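Local coordinates for minor fimbrium anchoring subunit Mfa2 (PDB 5NFI), which holds the minor (Mfa1) fimbriae of Porphyromonas gingivalis in the outer membrane through its interaction with Mfa1 and regulates fimbrial length, at residues A[11-16]-A[138-143]; A[94-99]-A[167-172]; A[146-151]-A[252-257]; A[176-181]-A[207-212]. All blocks are in the same frame, centred on the assembly; numbering follows the deposited sequence.

Interaction 1. Residues A[11-16]-A[138-143]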
loop_
_atom_site.group_PDB
_atom_site.type_symbol
_atom_site.label_atom_id
_atom_site.label_comp_id
_atom_site.label_asym_id
_atom_site.label_seq_id
_atom_site.Cartn_x
_atom_site.Cartn_y
_atom_site.Cartn_z
ATOM N N SER A 11 12.159 8.463 5.141
ATOM C CA SER A 11 10.966 8.531 4.314
ATOM C C SER A 11 10.843 9.924 3.711
ATOM O O SER A 11 10.613 10.912 4.413
ATOM C CB SER A 11 9.716 8.178 5.113
ATOM O OG SER A 11 8.585 8.046 4.260
ATOM N N GLN A 12 11.020 9.990 2.401
ATOM C CA GLN A 12 10.924 11.239 1.687
ATOM C C GLN A 12 10.107 10.990 0.446
ATOM O O GLN A 12 10.520 10.282 -0.471
ATOM C CB GLN A 12 12.299 11.788 1.344
ATOM C CG GLN A 12 12.243 13.158 0.728
ATOM C CD GLN A 12 13.548 13.905 0.879
ATOM O OE1 GLN A 12 14.603 13.311 1.132
ATOM N NE2 GLN A 12 13.484 15.222 0.737
ATOM N N THR A 13 8.939 11.596 0.418
ATOM C CA THR A 13 7.899 11.107 -0.452
ATOM C C THR A 13 8.021 11.450 -1.939
ATOM O O THR A 13 7.363 10.776 -2.742
ATOM C CB THR A 13 6.552 11.605 0.020
ATOM O OG1 THR A 13 5.540 10.942 -0.734
ATOM C CG2 THR A 13 6.438 13.112 -0.169
ATOM N N GLU A 14 8.848 12.456 -2.270
ATOM C CA GLU A 14 9.026 13.044 -3.621
ATOM C C GLU A 14 8.461 14.461 -3.703
ATOM O O GLU A 14 8.983 15.302 -4.417
ATOM C CB GLU A 14 8.390 12.194 -4.723
ATOM C CG GLU A 14 8.246 12.839 -6.078
ATOM C CD GLU A 14 7.666 11.861 -7.083
ATOM O OE1 GLU A 14 7.981 10.640 -6.977
ATOM O OE2 GLU A 14 6.872 12.313 -7.951
ATOM N N CYS A 15 7.375 14.715 -2.986
ATOM C CA CYS A 15 6.891 16.079 -2.818
ATOM C C CYS A 15 7.460 16.680 -1.535
ATOM O O CYS A 15 7.241 17.854 -1.240
ATOM C CB CYS A 15 5.361 16.131 -2.790
ATOM S SG CYS A 15 4.551 14.951 -3.889
ATOM N N ALA A 16 8.187 15.874 -0.772
ATOM C CA ALA A 16 8.794 16.347 0.466
ATOM C C ALA A 16 10.164 16.967 0.190
ATOM O O ALA A 16 10.957 16.427 -0.583
ATOM C CB ALA A 16 8.911 15.208 1.466
ATOM N N ASN A 138 14.626 4.524 1.118
ATOM C CA ASN A 138 13.444 5.375 1.294
ATOM C C ASN A 138 12.155 4.563 1.462
ATOM O O ASN A 138 11.674 3.919 0.524
ATOM C CB ASN A 138 13.304 6.334 0.112
ATOM C CG ASN A 138 12.187 7.372 0.307
ATOM O OD1 ASN A 138 11.362 7.270 1.219
ATOM N ND2 ASN A 138 12.163 8.373 -0.565
ATOM N N LEU A 139 11.603 4.601 2.669
ATOM C CA LEU A 139 10.385 3.878 2.956
ATOM C C LEU A 139 9.211 4.704 2.473
ATOM O O LEU A 139 9.033 5.855 2.896
ATOM C CB LEU A 139 10.252 3.580 4.449
ATOM C CG LEU A 139 11.237 2.570 5.037
ATOM C CD1 LEU A 139 11.414 2.821 6.518
ATOM C CD2 LEU A 139 10.743 1.151 4.800
ATOM N N ARG A 140 8.446 4.108 1.559
ATOM C CA ARG A 140 7.208 4.652 1.054
ATOM C C ARG A 140 6.048 3.892 1.672
ATOM O O ARG A 140 6.064 2.658 1.721
ATOM C CB ARG A 140 7.159 4.545 -0.467
ATOM C CG ARG A 140 5.813 4.905 -1.089
ATOM C CD ARG A 140 5.488 6.402 -1.055
ATOM N NE ARG A 140 4.168 6.608 -1.642
ATOM C CZ ARG A 140 3.161 7.243 -1.044
ATOM N NH1 ARG A 140 3.326 7.796 0.152
ATOM N NH2 ARG A 140 1.989 7.341 -1.650
ATOM N N GLU A 141 5.043 4.622 2.149
ATOM C CA GLU A 141 3.864 3.985 2.721
ATOM C C GLU A 141 2.983 3.421 1.623
ATOM O O GLU A 141 2.718 4.099 0.634
ATOM C CB GLU A 141 3.061 4.957 3.586
ATOM C CG GLU A 141 1.915 4.252 4.281
ATOM C CD GLU A 141 1.062 5.172 5.117
ATOM O OE1 GLU A 141 1.423 6.374 5.215
ATOM O OE2 GLU A 141 0.044 4.681 5.676
ATOM N N TYR A 142 2.536 2.180 1.826
ATOM C CA TYR A 142 1.722 1.439 0.870
ATOM C C TYR A 142 0.251 1.381 1.292
ATOM O O TYR A 142 -0.621 1.191 0.450
ATOM C CB TYR A 142 2.229 0.007 0.719
ATOM C CG TYR A 142 3.261 -0.215 -0.361
ATOM C CD1 TYR A 142 4.025 0.834 -0.865
ATOM C CD2 TYR A 142 3.465 -1.486 -0.886
ATOM C CE1 TYR A 142 4.957 0.618 -1.857
ATOM C CE2 TYR A 142 4.389 -1.707 -1.873
ATOM C CZ TYR A 142 5.131 -0.659 -2.355
ATOM O OH TYR A 142 6.056 -0.900 -3.349
ATOM N N THR A 143 -0.009 1.489 2.601
ATOM C CA THR A 143 -1.376 1.636 3.082
ATOM C C THR A 143 -1.966 2.991 2.651
ATOM O O THR A 143 -1.257 4.007 2.512
ATOM C CB THR A 143 -1.493 1.526 4.610
ATOM O OG1 THR A 143 -0.294 2.011 5.215
ATOM C CG2 THR A 143 -1.775 0.094 5.058
#
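The carboxamide of Asn138 docks against the backbone of Gln12 and takes both of its polar groups. Asn138 ND2 donates to Gln12 O at 2.5 Å, with the N-H nearly straight (172°) and directed in the carbonyl plane onto a lone pair. In return Gln12 N donates to Asn138 OD1 at 3.0 Å, this time from above the plane of the side-chain carbonyl. A third bond joins Ser11 OG, as donor, to Leu139 O at 2.6 Å, approaching nearly along the C=O axis. The groups are placed by similar torsions, since Asn138 CG (chi1 -173°) and Ser11 OG both stand anti to their own backbone N. Within 11-16, Gln12 NE2 bonds to Ala16 O, 3.1 Å away, and so spans the loop that carries Cys15, whose disulfide partner is Cys246. Arg140 runs alongside Thr13 without bonding to it and spends its guanidinium on Asn248 and Ile247. Just before the loop, backbone bonding of Leu139 to Tyr10 continues the pairing of strands 3-10 and 133-151. Two hydrogen bonds from one carboxamide grip the N-H and C=O of a single residue, Gln12; they fix the rotation of the Asn138 side chain and extend that pairing, through a side chain, into an irregular loop.

Interaction 2. Residues A[94-99]-A[167-172]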
loop_
_atom_site.group_PDB
_atom_site.type_symbol
_atom_site.label_atom_id
_atom_site.label_comp_id
_atom_site.label_asym_id
_atom_site.label_seq_id
_atom_site.Cartn_x
_atom_site.Cartn_y
_atom_site.Cartn_z
ATOM N N LEU A 94 6.109 -12.610 -1.497
ATOM C CA LEU A 94 6.426 -12.579 -0.084
ATOM C C LEU A 94 5.196 -12.737 0.816
ATOM O O LEU A 94 5.254 -13.382 1.872
ATOM C CB LEU A 94 7.139 -11.267 0.242
ATOM C CG LEU A 94 7.417 -10.991 1.710
ATOM C CD1 LEU A 94 8.186 -12.163 2.335
ATOM C CD2 LEU A 94 8.194 -9.693 1.830
HETATM N N MSE A 95 4.072 -12.193 0.364
HETATM C CA MSE A 95 3.047 -11.690 1.268
HETATM C C MSE A 95 1.666 -11.683 0.639
HETATM O O MSE A 95 1.516 -11.224 -0.487
HETATM C CB MSE A 95 3.415 -10.264 1.628
HETATM C CG MSE A 95 3.053 -9.734 2.970
HETATM SE SE MSE A 95 3.589 -7.846 2.827
HETATM C CE MSE A 95 1.979 -7.131 1.989
ATOM N N ARG A 96 0.662 -12.158 1.371
ATOM C CA ARG A 96 -0.719 -11.968 0.958
ATOM C C ARG A 96 -1.557 -11.456 2.112
ATOM O O ARG A 96 -1.509 -12.018 3.194
ATOM C CB ARG A 96 -1.316 -13.268 0.424
ATOM C CG ARG A 96 -0.795 -13.645 -0.931
ATOM C CD ARG A 96 -1.433 -14.900 -1.443
ATOM N NE ARG A 96 -0.641 -15.505 -2.510
ATOM C CZ ARG A 96 -0.518 -14.995 -3.736
ATOM N NH1 ARG A 96 -1.120 -13.858 -4.048
ATOM N NH2 ARG A 96 0.219 -15.615 -4.648
ATOM N N LEU A 97 -2.334 -10.397 1.888
ATOM C CA LEU A 97 -3.209 -9.907 2.944
ATOM C C LEU A 97 -4.178 -11.007 3.355
ATOM O O LEU A 97 -4.784 -11.666 2.503
ATOM C CB LEU A 97 -3.963 -8.663 2.510
ATOM C CG LEU A 97 -4.821 -8.036 3.613
ATOM C CD1 LEU A 97 -4.001 -7.779 4.854
ATOM C CD2 LEU A 97 -5.459 -6.730 3.125
ATOM N N LYS A 98 -4.287 -11.252 4.656
ATOM C CA LYS A 98 -5.166 -12.329 5.104
ATOM C C LYS A 98 -6.581 -12.005 4.696
ATOM O O LYS A 98 -7.015 -10.859 4.779
ATOM C CB LYS A 98 -5.082 -12.550 6.617
ATOM C CG LYS A 98 -4.122 -13.650 6.987
ATOM C CD LYS A 98 -3.806 -13.625 8.457
ATOM C CE LYS A 98 -2.656 -14.563 8.789
ATOM N NZ LYS A 98 -2.399 -14.602 10.257
ATOM N N GLN A 99 -7.300 -13.020 4.247
ATOM C CA GLN A 99 -8.663 -12.798 3.806
ATOM C C GLN A 99 -9.622 -13.832 4.330
ATOM O O GLN A 99 -9.223 -14.907 4.759
ATOM C CB GLN A 99 -8.747 -12.790 2.284
ATOM C CG GLN A 99 -8.091 -11.617 1.610
ATOM C CD GLN A 99 -8.372 -11.626 0.136
ATOM O OE1 GLN A 99 -7.707 -10.945 -0.633
ATOM N NE2 GLN A 99 -9.374 -12.407 -0.274
ATOM N N ASN A 167 -4.849 -5.737 -4.759
ATOM C CA ASN A 167 -3.621 -5.208 -4.173
ATOM C C ASN A 167 -3.242 -5.821 -2.808
ATOM O O ASN A 167 -2.691 -5.127 -1.947
ATOM C CB ASN A 167 -3.741 -3.682 -4.042
ATOM C CG ASN A 167 -4.812 -3.270 -3.055
ATOM O OD1 ASN A 167 -5.691 -4.053 -2.732
ATOM N ND2 ASN A 167 -4.735 -2.044 -2.558
ATOM N N GLY A 168 -3.516 -7.106 -2.603
ATOM C CA GLY A 168 -3.256 -7.727 -1.310
ATOM C C GLY A 168 -2.044 -8.645 -1.308
ATOM O O GLY A 168 -1.752 -9.317 -0.322
ATOM N N SER A 169 -1.334 -8.672 -2.425
ATOM C CA SER A 169 -0.223 -9.584 -2.586
ATOM C C SER A 169 0.996 -8.875 -3.136
ATOM O O SER A 169 0.909 -8.158 -4.134
ATOM C CB SER A 169 -0.623 -10.725 -3.501
ATOM O OG SER A 169 -1.723 -11.400 -2.943
ATOM N N TYR A 170 2.137 -9.056 -2.480
ATOM C CA TYR A 170 3.329 -8.336 -2.903
ATOM C C TYR A 170 4.533 -9.254 -3.065
ATOM O O TYR A 170 4.737 -10.190 -2.275
ATOM C CB TYR A 170 3.619 -7.202 -1.921
ATOM C CG TYR A 170 2.533 -6.160 -1.957
ATOM C CD1 TYR A 170 1.317 -6.383 -1.316
ATOM C CD2 TYR A 170 2.695 -4.969 -2.664
ATOM C CE1 TYR A 170 0.283 -5.458 -1.368
ATOM C CE2 TYR A 170 1.656 -4.028 -2.713
ATOM C CZ TYR A 170 0.450 -4.290 -2.061
ATOM O OH TYR A 170 -0.586 -3.388 -2.088
ATOM N N ARG A 171 5.314 -8.995 -4.113
ATOM C CA ARG A 171 6.567 -9.702 -4.327
ATOM C C ARG A 171 7.596 -9.222 -3.310
ATOM O O ARG A 171 7.316 -8.312 -2.527
ATOM C CB ARG A 171 7.068 -9.485 -5.748
ATOM C CG ARG A 171 6.076 -9.905 -6.791
ATOM C CD ARG A 171 6.683 -9.871 -8.181
ATOM N NE ARG A 171 5.680 -9.519 -9.184
ATOM C CZ ARG A 171 4.784 -10.377 -9.660
ATOM N NH1 ARG A 171 4.779 -11.636 -9.222
ATOM N NH2 ARG A 171 3.898 -9.980 -10.569
ATOM N N PHE A 172 8.782 -9.826 -3.308
ATOM C CA PHE A 172 9.820 -9.392 -2.385
ATOM C C PHE A 172 10.239 -7.960 -2.687
ATOM O O PHE A 172 10.283 -7.127 -1.779
ATOM C CB PHE A 172 11.010 -10.339 -2.423
ATOM C CG PHE A 172 10.840 -11.515 -1.541
ATOM C CD1 PHE A 172 10.254 -12.667 -2.012
ATOM C CD2 PHE A 172 11.227 -11.458 -0.221
ATOM C CE1 PHE A 172 10.071 -13.754 -1.181
ATOM C CE2 PHE A 172 11.055 -12.541 0.602
ATOM C CZ PHE A 172 10.475 -13.691 0.128
#
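Leu94 and Phe172 form the densest part of this contact. Leu94 CB sits over the middle of the Phe172 ring, 3.9 Å from the centroid and 1° off the normal, a CH-pi contact, while Leu94 CD1 reaches the rim at Phe172 CE2 (3.4 Å). With CG anti to the backbone N, Leu94 crosses the aromatic side chain at about a right angle. On the sheet face shared by Met95, present as selenomethionine, and Tyr170, the two side chains run the same way, and the bend at chi3 (85°) brings Met95 CE to 3.5 Å from Tyr170 CD1. The Tyr170 hydroxyl turns back on its own segment and donates to Asn167 O.

Backbone bonding joins the strands antiparallel. Tyr170 N donates to Met95 O at 3.0 Å, and Leu97 N to Gly168 O at 2.5 Å. At the other end Tyr170 O accepts from Leu94 N and, weakly, from Met95 N; two residues thus face one, a classic beta bulge.

The opposite face, bearing Arg96 and Ser169, is looser. Arg96 is solvent-exposed, and its extended chain reaches over so that NH1 meets Ser169 OG at 2.8 Å in a weak, bent bond, the hydroxyl lying at the guanidinium edge.

Strand 93-100 also pairs with 78-80, so 169-171 flanks it within a small antiparallel sheet. Trp71 of strand 64-72 touches both Leu94 and Tyr170, Tyr31 meets Phe172 edge-to-face, and the Tyr142 ring, from strand 133-151, meets that of Tyr170 at about 40°.

Interaction 3. Residues A[146-151]-A[252-257]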
loop_
_atom_site.group_PDB
_atom_site.type_symbol
_atom_site.label_atom_id
_atom_site.label_comp_id
_atom_site.label_asym_id
_atom_site.label_seq_id
_atom_site.Cartn_x
_atom_site.Cartn_y
_atom_site.Cartn_z
ATOM N N VAL A 146 -8.897 5.706 2.973
ATOM C CA VAL A 146 -9.834 6.246 2.009
ATOM C C VAL A 146 -11.208 6.435 2.632
ATOM O O VAL A 146 -11.871 5.462 2.991
ATOM C CB VAL A 146 -9.965 5.333 0.766
ATOM C CG1 VAL A 146 -10.741 6.046 -0.321
ATOM C CG2 VAL A 146 -8.598 4.917 0.243
ATOM N N THR A 147 -11.621 7.692 2.757
ATOM C CA THR A 147 -12.943 8.028 3.247
ATOM C C THR A 147 -13.873 8.356 2.074
ATOM O O THR A 147 -13.508 9.108 1.154
ATOM C CB THR A 147 -12.896 9.223 4.204
ATOM O OG1 THR A 147 -11.807 9.054 5.120
ATOM C CG2 THR A 147 -14.196 9.344 4.980
ATOM N N VAL A 148 -15.075 7.805 2.106
ATOM C CA VAL A 148 -16.015 8.023 1.033
ATOM C C VAL A 148 -17.379 8.397 1.595
ATOM O O VAL A 148 -17.890 7.736 2.490
ATOM C CB VAL A 148 -16.152 6.780 0.146
ATOM C CG1 VAL A 148 -17.215 7.004 -0.927
ATOM C CG2 VAL A 148 -14.820 6.436 -0.483
ATOM N N SER A 149 -17.958 9.472 1.069
ATOM C CA SER A 149 -19.307 9.860 1.437
ATOM C C SER A 149 -20.187 9.825 0.205
ATOM O O SER A 149 -19.789 10.301 -0.864
ATOM C CB SER A 149 -19.326 11.257 2.058
ATOM O OG SER A 149 -18.223 11.453 2.920
ATOM N N VAL A 150 -21.371 9.233 0.347
ATOM C CA VAL A 150 -22.418 9.396 -0.654
ATOM C C VAL A 150 -23.470 10.330 -0.090
ATOM O O VAL A 150 -24.006 10.120 1.001
ATOM C CB VAL A 150 -23.038 8.068 -1.074
ATOM C CG1 VAL A 150 -24.137 8.306 -2.093
ATOM C CG2 VAL A 150 -21.976 7.201 -1.687
ATOM N N ASP A 151 -23.729 11.374 -0.865
ATOM C CA ASP A 151 -24.480 12.538 -0.441
ATOM C C ASP A 151 -25.824 12.676 -1.146
ATOM O O ASP A 151 -25.994 12.244 -2.292
ATOM C CB ASP A 151 -23.653 13.794 -0.706
ATOM C CG ASP A 151 -23.853 14.839 0.342
ATOM O OD1 ASP A 151 -24.076 14.460 1.509
ATOM O OD2 ASP A 151 -23.794 16.035 0.006
ATOM N N ILE A 252 -13.278 11.261 -0.448
ATOM C CA ILE A 252 -14.042 11.118 -1.681
ATOM C C ILE A 252 -15.499 11.436 -1.443
ATOM O O ILE A 252 -16.116 10.916 -0.499
ATOM C CB ILE A 252 -13.933 9.695 -2.255
ATOM C CG1 ILE A 252 -12.460 9.299 -2.377
ATOM C CG2 ILE A 252 -14.684 9.595 -3.589
ATOM C CD1 ILE A 252 -12.243 7.947 -2.979
ATOM N N ARG A 253 -16.047 12.301 -2.288
ATOM C CA ARG A 253 -17.473 12.576 -2.222
ATOM C C ARG A 253 -18.194 12.117 -3.482
ATOM O O ARG A 253 -17.776 12.404 -4.602
ATOM C CB ARG A 253 -17.738 14.055 -1.983
ATOM C CG ARG A 253 -19.218 14.354 -1.882
ATOM C CD ARG A 253 -19.465 15.774 -1.466
ATOM N NE ARG A 253 -20.873 16.094 -1.590
ATOM C CZ ARG A 253 -21.340 17.160 -2.235
ATOM N NH1 ARG A 253 -20.499 18.023 -2.799
ATOM N NH2 ARG A 253 -22.649 17.374 -2.298
ATOM N N LEU A 254 -19.274 11.382 -3.278
ATOM C CA LEU A 254 -20.137 10.960 -4.366
ATOM C C LEU A 254 -21.473 11.678 -4.236
ATOM O O LEU A 254 -22.180 11.518 -3.242
ATOM C CB LEU A 254 -20.316 9.451 -4.337
ATOM C CG LEU A 254 -18.995 8.689 -4.428
ATOM C CD1 LEU A 254 -19.205 7.167 -4.342
ATOM C CD2 LEU A 254 -18.252 9.096 -5.699
ATOM N N VAL A 255 -21.793 12.511 -5.215
ATOM C CA VAL A 255 -23.066 13.208 -5.183
ATOM C C VAL A 255 -24.117 12.386 -5.915
ATOM O O VAL A 255 -23.997 12.134 -7.107
ATOM C CB VAL A 255 -22.960 14.588 -5.803
ATOM C CG1 VAL A 255 -24.275 15.337 -5.627
ATOM C CG2 VAL A 255 -21.806 15.346 -5.155
ATOM N N ALA A 256 -25.122 11.928 -5.175
ATOM C CA ALA A 256 -26.203 11.151 -5.756
ATOM C C ALA A 256 -27.351 12.067 -6.155
ATOM O O ALA A 256 -27.555 13.138 -5.573
ATOM C CB ALA A 256 -26.687 10.088 -4.779
ATOM N N HIS A 257 -28.096 11.643 -7.160
ATOM C CA HIS A 257 -29.300 12.343 -7.543
ATOM C C HIS A 257 -30.279 11.329 -8.110
ATOM O O HIS A 257 -29.872 10.312 -8.687
ATOM C CB HIS A 257 -28.995 13.446 -8.556
ATOM C CG HIS A 257 -30.161 14.341 -8.843
ATOM N ND1 HIS A 257 -31.259 14.428 -8.009
ATOM C CD2 HIS A 257 -30.408 15.184 -9.874
ATOM C CE1 HIS A 257 -32.122 15.290 -8.510
ATOM N NE2 HIS A 257 -31.628 15.766 -9.642
#
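Five backbone hydrogen bonds bind 146-151 to 252-257 in a parallel register, with axes 4.7 Å apart and 16° from exact alignment. They alternate in direction: Ile252 N and Leu254 N donate to Thr147 O and Ser149 O, Ser149 N and Asp151 N return the bond to Ile252 O and Leu254 O, and Ala256 N closes the series on Asp151 O at 3.0 Å. The first four meet their acceptors nearly along the C=O axis. Between them the alpha hydrogens also point at carbonyls, as where Val148 CA lies 3.3 Å from Ile252 O.

Apolar packing covers the face carrying Val148, Val150, Ile252 and Leu254. Ile252 CD1, at the tip of an extended chain (chi2 -178°), touches Val146 CG1 at 3.6 Å, while Val148 CG2 lies beside Ile252 CB. Leu254 CD1 reaches between two valines, 3.8 Å from Val150 CG2 and 4.0 Å from Val148 CG1. Consistent with the inner face of a transthyretin-like beta-sandwich, the clan to which the family belongs, this layer is met by Ile161, Leu213 and Val215 from strands 159-165 and 211-217. At the flanks, 196-202 pairs with 133-151 and 266-273 with 249-258.

Charge lies on the other face. Arg253, extended with CG anti to the backbone N, presents its guanidinium edge to Asp151 and forms a salt bridge: NH2 bonds to the anti lone pair of Asp151 OD2 at 2.9 Å; NE adds a weak second bond. The carboxylate and guanidinium planes stand 79° apart. Asp151 OD1 is held by Thr195 OG1, and Val255 CG2 covers one face of the guanidinium.

Interaction 4. Residues A[176-181]-A[207-212]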
loop_
_atom_site.group_PDB
_atom_site.type_symbol
_atom_site.label_atom_id
_atom_site.label_comp_id
_atom_site.label_asym_id
_atom_site.label_seq_id
_atom_site.Cartn_x
_atom_site.Cartn_y
_atom_site.Cartn_z
ATOM N N VAL A 176 3.314 -5.202 -6.812
ATOM C CA VAL A 176 2.060 -5.895 -6.576
ATOM C C VAL A 176 2.022 -7.180 -7.363
ATOM O O VAL A 176 2.166 -7.181 -8.581
ATOM C CB VAL A 176 0.853 -5.020 -6.947
ATOM C CG1 VAL A 176 -0.450 -5.844 -6.946
ATOM C CG2 VAL A 176 0.773 -3.844 -5.999
ATOM N N ALA A 177 1.852 -8.277 -6.637
ATOM C CA ALA A 177 1.688 -9.582 -7.240
ATOM C C ALA A 177 0.270 -9.696 -7.792
ATOM O O ALA A 177 -0.686 -9.173 -7.207
ATOM C CB ALA A 177 1.971 -10.675 -6.222
ATOM N N LYS A 178 0.115 -10.372 -8.919
ATOM C CA LYS A 178 -1.221 -10.482 -9.479
ATOM C C LYS A 178 -2.065 -11.415 -8.617
ATOM O O LYS A 178 -1.569 -12.411 -8.095
ATOM C CB LYS A 178 -1.167 -10.928 -10.949
ATOM C CG LYS A 178 -1.125 -9.727 -11.933
ATOM C CD LYS A 178 -0.460 -8.490 -11.275
ATOM C CE LYS A 178 -0.402 -7.240 -12.140
ATOM N NZ LYS A 178 0.267 -6.151 -11.351
ATOM N N ALA A 179 -3.331 -11.048 -8.437
ATOM C CA ALA A 179 -4.251 -11.780 -7.569
ATOM C C ALA A 179 -5.713 -11.437 -7.897
ATOM O O ALA A 179 -5.983 -10.488 -8.629
ATOM C CB ALA A 179 -3.949 -11.472 -6.109
ATOM N N ASP A 180 -6.653 -12.212 -7.361
ATOM C CA ASP A 180 -8.057 -11.829 -7.398
ATOM C C ASP A 180 -8.255 -10.560 -6.606
ATOM O O ASP A 180 -7.462 -10.243 -5.727
ATOM C CB ASP A 180 -8.950 -12.915 -6.824
ATOM C CG ASP A 180 -9.068 -14.091 -7.732
ATOM O OD1 ASP A 180 -8.507 -14.014 -8.847
ATOM O OD2 ASP A 180 -9.740 -15.075 -7.343
ATOM N N SER A 181 -9.326 -9.842 -6.899
ATOM C CA SER A 181 -9.600 -8.614 -6.185
ATOM C C SER A 181 -9.907 -8.914 -4.744
ATOM O O SER A 181 -10.244 -10.030 -4.400
ATOM C CB SER A 181 -10.758 -7.847 -6.830
ATOM O OG SER A 181 -10.253 -6.904 -7.762
ATOM N N SER A 207 -2.245 1.889 -10.814
ATOM C CA SER A 207 -2.845 1.404 -12.030
ATOM C C SER A 207 -2.293 0.040 -12.354
ATOM O O SER A 207 -1.220 -0.312 -11.886
ATOM C CB SER A 207 -2.561 2.386 -13.152
ATOM O OG SER A 207 -1.312 3.016 -12.920
ATOM N N GLY A 208 -3.028 -0.733 -13.143
ATOM C CA GLY A 208 -2.516 -1.990 -13.656
ATOM C C GLY A 208 -3.389 -3.175 -13.312
ATOM O O GLY A 208 -3.132 -4.294 -13.761
ATOM N N HIS A 209 -4.422 -2.919 -12.519
ATOM C CA HIS A 209 -5.305 -3.961 -12.007
ATOM C C HIS A 209 -6.522 -3.282 -11.405
ATOM O O HIS A 209 -6.590 -2.052 -11.345
ATOM C CB HIS A 209 -4.596 -4.815 -10.959
ATOM C CG HIS A 209 -3.849 -4.004 -9.947
ATOM N ND1 HIS A 209 -2.486 -3.807 -10.011
ATOM C CD2 HIS A 209 -4.284 -3.294 -8.880
ATOM C CE1 HIS A 209 -2.112 -3.026 -9.013
ATOM N NE2 HIS A 209 -3.185 -2.699 -8.313
ATOM N N GLU A 210 -7.472 -4.079 -10.939
ATOM C CA GLU A 210 -8.757 -3.545 -10.523
ATOM C C GLU A 210 -8.625 -2.670 -9.293
ATOM O O GLU A 210 -7.940 -3.029 -8.342
ATOM C CB GLU A 210 -9.739 -4.680 -10.257
ATOM C CG GLU A 210 -11.121 -4.226 -9.852
ATOM C CD GLU A 210 -12.096 -5.377 -9.805
ATOM O OE1 GLU A 210 -12.981 -5.392 -8.914
ATOM O OE2 GLU A 210 -11.956 -6.283 -10.659
ATOM N N ASN A 211 -9.264 -1.509 -9.327
ATOM C CA ASN A 211 -9.354 -0.653 -8.160
ATOM C C ASN A 211 -10.733 -0.033 -8.144
ATOM O O ASN A 211 -10.883 1.162 -8.362
ATOM C CB ASN A 211 -8.272 0.437 -8.172
ATOM C CG ASN A 211 -6.857 -0.129 -8.083
ATOM O OD1 ASN A 211 -6.369 -0.445 -6.997
ATOM N ND2 ASN A 211 -6.193 -0.248 -9.230
ATOM N N THR A 212 -11.732 -0.868 -7.885
ATOM C CA THR A 212 -13.127 -0.521 -8.061
ATOM C C THR A 212 -13.796 0.040 -6.819
ATOM O O THR A 212 -13.954 -0.651 -5.819
ATOM C CB THR A 212 -13.915 -1.746 -8.522
ATOM O OG1 THR A 212 -13.395 -2.181 -9.783
ATOM C CG2 THR A 212 -15.388 -1.404 -8.671
#
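The His209 imidazole is approached obliquely from segment 176-181, so neither partner sits squarely over a face or at an edge. Val176 CG1 comes to 3.9 Å from His209 CE1, an apolar touch in which the two side chains cross at a slant. Lys178 NZ stops 3.9 Å from His209 ND1, too long for a hydrogen bond. His209 CG occupies the crowded position between the backbone N and the carbonyl carbon (chi1 46°), and Lys178, bent at chi2 (28°), crosses the His209 side chain at about a right angle. The second flat group, the Glu210 carboxylate, meets Ser181 OG: this oxygen is 3.1 Å from Glu210 CD and 3.3 Å from Glu210 OE1, but the angles are poor and no bond forms. Ser181 OG bonds instead to Ser166 OG. Glu210 gets there on an extended chain, with CG anti to the backbone N. Gly208 precedes the pair at backbone angles (phi 124°) that suit glycine.

The backbones stay well separated, with the nearest CA pair, Ser181 and Glu210, 6.7 Å apart, so the bridging between the loop before strand 182-190 and the turn before 211-217 is done mainly by side chains. With no hydrogen bond across it, the contact rests on van der Waals touch; a nearby Lys178 amine could modestly disfavour protonation of His209, while the carboxylate of Glu210 remains close to a hydroxyl that is bonded to Ser166 OG.

Interactions 1 and 3 share strand 133-151, one segment following the other almost directly, yet their centres lie 27 Å apart, the strand carrying both along the elongated chain. Interactions 2 and 4 are the closest pair, with centres 11 Å apart, and they touch: Ser169 O lies 2.7 Å from Ala177 N, a probable hydrogen bond, and Tyr170 CE2 is 3.4 Å from Val176 CG2. Interaction 1 joins this cluster through Tyr142 CD2, 3.6 Å from Tyr170 CE2. Tyr170 therefore packs against residues of both neighbouring contacts. Interaction 3 touches neither interaction 2 nor interaction 4, its nearest atoms being about 8 Å from the former and about 9 Å from the latter.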